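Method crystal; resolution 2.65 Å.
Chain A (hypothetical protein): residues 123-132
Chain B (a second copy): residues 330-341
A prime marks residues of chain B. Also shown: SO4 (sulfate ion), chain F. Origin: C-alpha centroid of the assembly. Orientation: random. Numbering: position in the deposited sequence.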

ATOM      1  N   LEU A 123     -22.963   6.602 -16.923  1.00 37.59           N
ATOM      2  CA  LEU A 123     -24.395   6.367 -16.796  1.00 37.50           C
ATOM      3  C   LEU A 123     -24.758   5.877 -15.393  1.00 41.89           C
ATOM      4  O   LEU A 123     -25.788   6.310 -14.851  1.00 42.88           O
ATOM      5  CB  LEU A 123     -24.892   5.402 -17.874  1.00 37.09           C
ATOM      6  CG  LEU A 123     -25.088   6.022 -19.258  1.00 41.26           C
ATOM      7  CD1 LEU A 123     -25.388   4.962 -20.281  1.00 40.55           C
ATOM      8  CD2 LEU A 123     -26.181   7.120 -19.249  1.00 43.17           C
HETATM    9  N   MSE A 124     -23.890   5.026 -14.789  1.00 37.27           N
HETATM   10  CA  MSE A 124     -24.054   4.523 -13.407  1.00 36.73           C
HETATM   11  C   MSE A 124     -24.058   5.696 -12.409  1.00 41.10           C
HETATM   12  O   MSE A 124     -24.932   5.781 -11.542  1.00 40.98           O
HETATM   13  CB  MSE A 124     -22.942   3.534 -13.043  1.00 37.67           C
HETATM   14  CG  MSE A 124     -23.057   2.201 -13.726  1.00 44.42           C
HETATM   15 SE   MSE A 124     -21.386   1.188 -13.501  0.75 51.18          SE
HETATM   16  CE  MSE A 124     -21.311   0.309 -15.255  1.00 46.63           C
ATOM     17  N   TYR A 125     -23.106   6.628 -12.595  1.00 37.78           N
ATOM     18  CA  TYR A 125     -22.945   7.838 -11.797  1.00 37.94           C
ATOM     19  C   TYR A 125     -24.167   8.724 -11.934  1.00 43.47           C
ATOM     20  O   TYR A 125     -24.635   9.257 -10.926  1.00 45.84           O
ATOM     21  CB  TYR A 125     -21.672   8.597 -12.216  1.00 38.74           C
ATOM     22  CG  TYR A 125     -20.368   8.110 -11.606  1.00 39.96           C
ATOM     23  CD1 TYR A 125     -20.128   6.750 -11.404  1.00 41.14           C
ATOM     24  CD2 TYR A 125     -19.340   8.999 -11.315  1.00 41.42           C
ATOM     25  CE1 TYR A 125     -18.918   6.294 -10.876  1.00 40.63           C
ATOM     26  CE2 TYR A 125     -18.118   8.552 -10.804  1.00 42.40           C
ATOM     27  CZ  TYR A 125     -17.921   7.200 -10.564  1.00 46.88           C
ATOM     28  OH  TYR A 125     -16.734   6.752 -10.045  1.00 44.83           O
ATOM     29  N   LEU A 126     -24.715   8.847 -13.162  1.00 39.40           N
ATOM     30  CA  LEU A 126     -25.909   9.661 -13.440  1.00 39.14           C
ATOM     31  C   LEU A 126     -27.144   9.107 -12.707  1.00 43.96           C
ATOM     32  O   LEU A 126     -27.929   9.901 -12.177  1.00 45.10           O
ATOM     33  CB  LEU A 126     -26.169   9.785 -14.951  1.00 38.43           C
ATOM     34  CG  LEU A 126     -25.184  10.679 -15.726  1.00 40.27           C
ATOM     35  CD1 LEU A 126     -25.304  10.447 -17.195  1.00 39.55           C
ATOM     36  CD2 LEU A 126     -25.396  12.145 -15.421  1.00 41.60           C
ATOM     37  N   ALA A 127     -27.264   7.758 -12.609  1.00 39.27           N
ATOM     38  CA  ALA A 127     -28.339   7.071 -11.887  1.00 39.19           C
ATOM     39  C   ALA A 127     -28.272   7.405 -10.389  1.00 45.89           C
ATOM     40  O   ALA A 127     -29.328   7.637  -9.767  1.00 46.79           O
ATOM     41  CB  ALA A 127     -28.260   5.565 -12.114  1.00 38.72           C
ATOM     42  N   LYS A 128     -27.032   7.474  -9.814  1.00 42.74           N
ATOM     43  CA  LYS A 128     -26.820   7.835  -8.398  1.00 42.17           C
ATOM     44  C   LYS A 128     -27.161   9.329  -8.164  1.00 49.05           C
ATOM     45  O   LYS A 128     -27.853   9.643  -7.179  1.00 50.10           O
ATOM     46  CB  LYS A 128     -25.398   7.516  -7.919  1.00 41.28           C
ATOM     47  CG  LYS A 128     -25.209   7.780  -6.415  1.00 45.91           C
ATOM     48  CD  LYS A 128     -25.335   6.541  -5.568  1.00 50.16           C
ATOM     49  CE  LYS A 128     -26.630   6.481  -4.829  1.00 55.91           C
ATOM     50  NZ  LYS A 128     -26.775   5.183  -4.122  1.00 60.24           N
ATOM     51  N   ILE A 129     -26.712  10.235  -9.092  1.00 44.10           N
ATOM     52  CA  ILE A 129     -27.002  11.668  -9.033  1.00 43.47           C
ATOM     53  C   ILE A 129     -28.520  11.849  -8.990  1.00 49.13           C
ATOM     54  O   ILE A 129     -29.009  12.644  -8.184  1.00 50.29           O
ATOM     55  CB  ILE A 129     -26.338  12.430 -10.211  1.00 46.21           C
ATOM     56  CG1 ILE A 129     -24.788  12.339 -10.138  1.00 45.71           C
ATOM     57  CG2 ILE A 129     -26.786  13.902 -10.262  1.00 47.11           C
ATOM     58  CD1 ILE A 129     -24.074  12.477 -11.455  1.00 47.24           C
ATOM     59  N   LYS A 130     -29.270  11.067  -9.813  1.00 46.05           N
ATOM     60  CA  LYS A 130     -30.740  11.117  -9.860  1.00 46.33           C
ATOM     61  C   LYS A 130     -31.323  10.691  -8.503  1.00 52.73           C
ATOM     62  O   LYS A 130     -32.148  11.418  -7.945  1.00 52.92           O
ATOM     63  CB  LYS A 130     -31.286  10.241 -10.998  1.00 46.56           C
ATOM     64  CG  LYS A 130     -32.806  10.238 -11.089  1.00 44.04           C
ATOM     65  CD  LYS A 130     -33.299   9.435 -12.265  1.00 45.47           C
ATOM     66  CE  LYS A 130     -34.801   9.490 -12.387  1.00 57.67           C
ATOM     67  NZ  LYS A 130     -35.478   8.516 -11.493  1.00 64.37           N
ATOM     68  N   GLU A 131     -30.854   9.540  -7.956  1.00 50.90           N
ATOM     69  CA  GLU A 131     -31.293   8.986  -6.665  1.00 51.44           C
ATOM     70  C   GLU A 131     -31.131  10.020  -5.519  1.00 57.14           C
ATOM     71  O   GLU A 131     -32.043  10.183  -4.692  1.00 57.66           O
ATOM     72  CB  GLU A 131     -30.532   7.696  -6.362  1.00 51.74           C
ATOM     73  CG  GLU A 131     -31.142   6.861  -5.248  1.00 66.68           C
ATOM     74  CD  GLU A 131     -30.124   6.131  -4.393  1.00 86.65           C
ATOM     75  OE1 GLU A 131     -29.685   5.035  -4.808  1.00 75.71           O
ATOM     76  OE2 GLU A 131     -29.748   6.662  -3.321  1.00 81.75           O
ATOM     77  N   ASN A 132     -30.008  10.766  -5.530  1.00 54.01           N
ATOM     78  CA  ASN A 132     -29.691  11.823  -4.563  1.00 54.26           C
ATOM     79  C   ASN A 132     -30.528  13.101  -4.779  1.00 59.39           C
ATOM     80  O   ASN A 132     -30.341  14.083  -4.048  1.00 60.79           O
ATOM     81  CB  ASN A 132     -28.197  12.176  -4.615  1.00 53.07           C
ATOM     82  CG  ASN A 132     -27.261  11.032  -4.314  1.00 70.43           C
ATOM     83  OD1 ASN A 132     -27.590  10.082  -3.589  1.00 62.49           O
ATOM     84  ND2 ASN A 132     -26.062  11.110  -4.865  1.00 64.09           N
TER
HETATM   85  S   SO4 F 504      -9.936   3.811 -12.278  1.00 63.63           S
HETATM   86  O1  SO4 F 504     -11.264   3.227 -12.164  1.00 61.22           O
HETATM   87  O2  SO4 F 504      -9.947   5.152 -11.655  1.00 68.08           O
HETATM   88  O3  SO4 F 504      -8.975   2.946 -11.596  1.00 65.28           O
HETATM   89  O4  SO4 F 504      -9.548   3.943 -13.686  1.00 64.13           O
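Chain B (330-341) HNRRIIANEVFT

Chain B lays a helix across the helix of chain A. Residues 330′ to 339′ are helical, continuing a helix that begins earlier in the chain, and Phe340′ is the first residue to leave helical phi/psi (-90/43). In chain A the helix runs through Glu131. The two axes cross at 99°, nearly perpendicular, and approach to 10.3 Å, so contact is concentrated around one crossing point, where Met124 and Ile335′ bring their CA atoms within 6.8 Å.

Within each helix the backbone polar groups largely satisfy one another. In chain A, i to i+4 bonds run from Ala127 N to Leu123 O (3.0 Å) through Asn132 N to Lys128 O (2.9 Å). Chain B repeats the pattern, with Ile335′ N to Asn331′ O at 2.8 Å and Phe340′ N to Ala336′ O at 3.0 Å, although the bonds from Ile334′ N to His330′ O and from Asn337′ N to Arg333′ O are weak, both at 3.4 Å. The contacts between the helices are made by side chains.

At its centre the contact is apolar. Ile335′ points toward chain A, its CG2 3.6 Å from Met124 CB and its CD1 4.0 Å from Tyr125 CD1; a branched hydrocarbon fills such a buried site without leaving a polar group unpaired. Met124, a selenomethionine, is long and flexible enough to reach Val339′ and Phe340′: its SE lies 3.7 Å from Val339′ CG1, and its CE 3.3 Å from Phe340′ CZ. The selenium is 4.7 Å from the centroid of the Phe340′ ring, approached obliquely.

Lys128 combines both kinds of contact. Its side chain fits as a knob among Asn331′, Ile334′, Ile335′ and Glu338′, with the aliphatic CD 3.9 Å from Ile335′ CG1. The ammonium at its tip donates to two carboxylates: Lys128 NZ to Glu338′ OE1 across the interface, 3.0 Å, and Lys128 NZ to Glu131 OE1 within its own helix, also 3.0 Å. Both are salt bridges. This shared cation offsets the repulsion between Glu131 OE1 and Glu338′ OE1, two acceptors only 3.3 Å apart that cannot bond to each other as carboxylates.

The CA-to-CB bond of Tyr125 points sideways, but the end of the side chain comes nearer, bringing Tyr125 OH to 3.5 Å from Arg332′ CG. The hydroxyl also lies at the edge of the Arg332′ guanidinium, two of whose nitrogens bond a sulfate ion, probably from the crystallisation liquor: Arg332′ NH2 donates to SO4 O1 at 2.7 Å, and Arg332′ NH1 donates weakly to the same oxygen at 3.4 Å. Asn331′ ND2, 4.0 Å from Lys128 CD, is hydrogen-bonded elsewhere in the structure.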

ATOM      1  N   HIS B 330     -15.990   5.422  -1.342  1.00 40.00           N
ATOM      2  CA  HIS B 330     -17.258   4.995  -0.755  1.00 40.21           C
ATOM      3  C   HIS B 330     -18.385   4.880  -1.790  1.00 45.01           C
ATOM      4  O   HIS B 330     -19.157   3.915  -1.749  1.00 43.84           O
ATOM      5  CB  HIS B 330     -17.667   5.973   0.351  1.00 41.20           C
ATOM      6  CG  HIS B 330     -18.553   5.358   1.375  1.00 44.97           C
ATOM      7  ND1 HIS B 330     -18.085   4.344   2.223  1.00 46.36           N
ATOM      8  CD2 HIS B 330     -19.846   5.637   1.679  1.00 47.01           C
ATOM      9  CE1 HIS B 330     -19.105   4.050   3.013  1.00 46.29           C
ATOM     10  NE2 HIS B 330     -20.190   4.799   2.720  1.00 47.09           N
ATOM     11  N   ASN B 331     -18.483   5.865  -2.710  1.00 42.87           N
ATOM     12  CA  ASN B 331     -19.531   5.885  -3.722  1.00 42.81           C
ATOM     13  C   ASN B 331     -19.382   4.759  -4.727  1.00 43.33           C
ATOM     14  O   ASN B 331     -20.384   4.129  -5.057  1.00 41.90           O
ATOM     15  CB  ASN B 331     -19.581   7.223  -4.443  1.00 45.12           C
ATOM     16  CG  ASN B 331     -20.635   8.149  -3.894  1.00 58.87           C
ATOM     17  OD1 ASN B 331     -20.311   9.257  -3.470  1.00 55.90           O
ATOM     18  ND2 ASN B 331     -21.926   7.733  -3.921  1.00 40.63           N
ATOM     19  N   ARG B 332     -18.139   4.484  -5.169  1.00 38.71           N
ATOM     20  CA  ARG B 332     -17.835   3.417  -6.123  1.00 39.14           C
ATOM     21  C   ARG B 332     -18.272   2.034  -5.606  1.00 42.34           C
ATOM     22  O   ARG B 332     -18.837   1.247  -6.369  1.00 42.39           O
ATOM     23  CB  ARG B 332     -16.345   3.405  -6.454  1.00 39.48           C
ATOM     24  CG  ARG B 332     -16.008   4.342  -7.588  1.00 46.63           C
ATOM     25  CD  ARG B 332     -14.555   4.786  -7.561  1.00 51.52           C
ATOM     26  NE  ARG B 332     -13.647   3.775  -8.103  1.00 64.44           N
ATOM     27  CZ  ARG B 332     -13.269   3.698  -9.377  1.00 73.85           C
ATOM     28  NH1 ARG B 332     -13.747   4.560 -10.275  1.00 58.37           N
ATOM     29  NH2 ARG B 332     -12.422   2.752  -9.769  1.00 50.91           N
ATOM     30  N   ARG B 333     -18.031   1.766  -4.313  1.00 36.96           N
ATOM     31  CA  ARG B 333     -18.420   0.537  -3.641  1.00 36.36           C
ATOM     32  C   ARG B 333     -19.948   0.363  -3.678  1.00 39.33           C
ATOM     33  O   ARG B 333     -20.432  -0.730  -3.944  1.00 38.46           O
ATOM     34  CB  ARG B 333     -17.900   0.557  -2.198  1.00 38.27           C
ATOM     35  CG  ARG B 333     -17.663  -0.818  -1.559  1.00 50.77           C
ATOM     36  CD  ARG B 333     -17.028  -0.659  -0.179  1.00 58.72           C
ATOM     37  NE  ARG B 333     -15.847  -1.516  -0.033  1.00 69.65           N
ATOM     38  CZ  ARG B 333     -14.784  -1.216   0.709  1.00 73.66           C
ATOM     39  NH1 ARG B 333     -14.738  -0.079   1.385  1.00 49.43           N
ATOM     40  NH2 ARG B 333     -13.756  -2.051   0.776  1.00 66.23           N
ATOM     41  N   ILE B 334     -20.701   1.450  -3.468  1.00 36.60           N
ATOM     42  CA  ILE B 334     -22.161   1.441  -3.472  1.00 35.84           C
ATOM     43  C   ILE B 334     -22.676   1.279  -4.908  1.00 41.69           C
ATOM     44  O   ILE B 334     -23.542   0.432  -5.152  1.00 42.59           O
ATOM     45  CB  ILE B 334     -22.710   2.724  -2.787  1.00 38.31           C
ATOM     46  CG1 ILE B 334     -22.279   2.818  -1.307  1.00 37.56           C
ATOM     47  CG2 ILE B 334     -24.234   2.823  -2.919  1.00 38.73           C
ATOM     48  CD1 ILE B 334     -22.434   4.272  -0.703  1.00 40.75           C
ATOM     49  N   ILE B 335     -22.152   2.087  -5.851  1.00 38.35           N
ATOM     50  CA  ILE B 335     -22.623   2.083  -7.243  1.00 38.06           C
ATOM     51  C   ILE B 335     -22.409   0.708  -7.888  1.00 40.82           C
ATOM     52  O   ILE B 335     -23.361   0.170  -8.448  1.00 39.87           O
ATOM     53  CB  ILE B 335     -22.017   3.248  -8.075  1.00 40.85           C
ATOM     54  CG1 ILE B 335     -22.556   4.619  -7.551  1.00 40.03           C
ATOM     55  CG2 ILE B 335     -22.336   3.069  -9.565  1.00 41.31           C
ATOM     56  CD1 ILE B 335     -21.723   5.799  -7.874  1.00 42.35           C
ATOM     57  N   ALA B 336     -21.211   0.111  -7.729  1.00 37.74           N
ATOM     58  CA  ALA B 336     -20.899  -1.209  -8.283  1.00 37.53           C
ATOM     59  C   ALA B 336     -21.852  -2.295  -7.784  1.00 42.73           C
ATOM     60  O   ALA B 336     -22.322  -3.100  -8.588  1.00 42.22           O
ATOM     61  CB  ALA B 336     -19.482  -1.588  -7.947  1.00 37.48           C
ATOM     62  N   ASN B 337     -22.167  -2.290  -6.477  1.00 39.73           N
ATOM     63  CA  ASN B 337     -23.055  -3.286  -5.899  1.00 39.89           C
ATOM     64  C   ASN B 337     -24.515  -3.021  -6.206  1.00 44.85           C
ATOM     65  O   ASN B 337     -25.236  -3.983  -6.441  1.00 44.88           O
ATOM     66  CB  ASN B 337     -22.836  -3.430  -4.409  1.00 40.28           C
ATOM     67  CG  ASN B 337     -21.619  -4.260  -4.116  1.00 62.44           C
ATOM     68  OD1 ASN B 337     -20.506  -3.741  -4.008  1.00 51.66           O
ATOM     69  ND2 ASN B 337     -21.793  -5.583  -4.060  1.00 64.11           N
ATOM     70  N   GLU B 338     -24.951  -1.754  -6.257  1.00 41.91           N
ATOM     71  CA  GLU B 338     -26.347  -1.427  -6.568  1.00 42.03           C
ATOM     72  C   GLU B 338     -26.665  -1.619  -8.053  1.00 46.61           C
ATOM     73  O   GLU B 338     -27.808  -1.984  -8.375  1.00 49.91           O
ATOM     74  CB  GLU B 338     -26.681   0.018  -6.172  1.00 43.76           C
ATOM     75  CG  GLU B 338     -26.839   0.247  -4.679  1.00 57.10           C
ATOM     76  CD  GLU B 338     -27.321   1.626  -4.256  1.00 87.25           C
ATOM     77  OE1 GLU B 338     -27.647   2.459  -5.135  1.00 79.36           O
ATOM     78  OE2 GLU B 338     -27.393   1.864  -3.029  1.00 89.83           O
ATOM     79  N   VAL B 339     -25.691  -1.343  -8.965  1.00 39.33           N
ATOM     80  CA  VAL B 339     -25.960  -1.475 -10.398  1.00 38.77           C
ATOM     81  C   VAL B 339     -25.678  -2.907 -10.943  1.00 42.92           C
ATOM     82  O   VAL B 339     -26.475  -3.387 -11.733  1.00 46.58           O
ATOM     83  CB  VAL B 339     -25.287  -0.396 -11.287  1.00 42.45           C
ATOM     84  CG1 VAL B 339     -23.776  -0.586 -11.380  1.00 42.11           C
ATOM     85  CG2 VAL B 339     -25.886  -0.424 -12.685  1.00 43.04           C
ATOM     86  N   PHE B 340     -24.568  -3.563 -10.562  1.00 35.05           N
ATOM     87  CA  PHE B 340     -24.200  -4.854 -11.118  1.00 33.20           C
ATOM     88  C   PHE B 340     -24.769  -6.050 -10.328  1.00 36.80           C
ATOM     89  O   PHE B 340     -24.092  -7.074 -10.187  1.00 36.97           O
ATOM     90  CB  PHE B 340     -22.676  -4.955 -11.208  1.00 33.73           C
ATOM     91  CG  PHE B 340     -22.008  -4.152 -12.302  1.00 34.84           C
ATOM     92  CD1 PHE B 340     -22.400  -4.297 -13.635  1.00 37.38           C
ATOM     93  CD2 PHE B 340     -20.889  -3.368 -12.023  1.00 34.44           C
ATOM     94  CE1 PHE B 340     -21.740  -3.608 -14.649  1.00 38.27           C
ATOM     95  CE2 PHE B 340     -20.227  -2.688 -13.038  1.00 36.93           C
ATOM     96  CZ  PHE B 340     -20.644  -2.828 -14.346  1.00 36.59           C
ATOM     97  N   THR B 341     -26.036  -5.973  -9.908  1.00 31.79           N
ATOM     98  CA  THR B 341     -26.670  -7.053  -9.137  1.00 31.56           C
ATOM     99  C   THR B 341     -26.790  -8.401  -9.894  1.00 35.66           C
ATOM    100  O   THR B 341     -26.935  -9.432  -9.244  1.00 36.19           O
ATOM    101  CB  THR B 341     -28.053  -6.631  -8.647  1.00 31.35           C
ATOM    102  OG1 THR B 341     -28.917  -6.420  -9.778  1.00 26.72           O
ATOM    103  CG2 THR B 341     -28.003  -5.407  -7.693  1.00 22.62           C
TER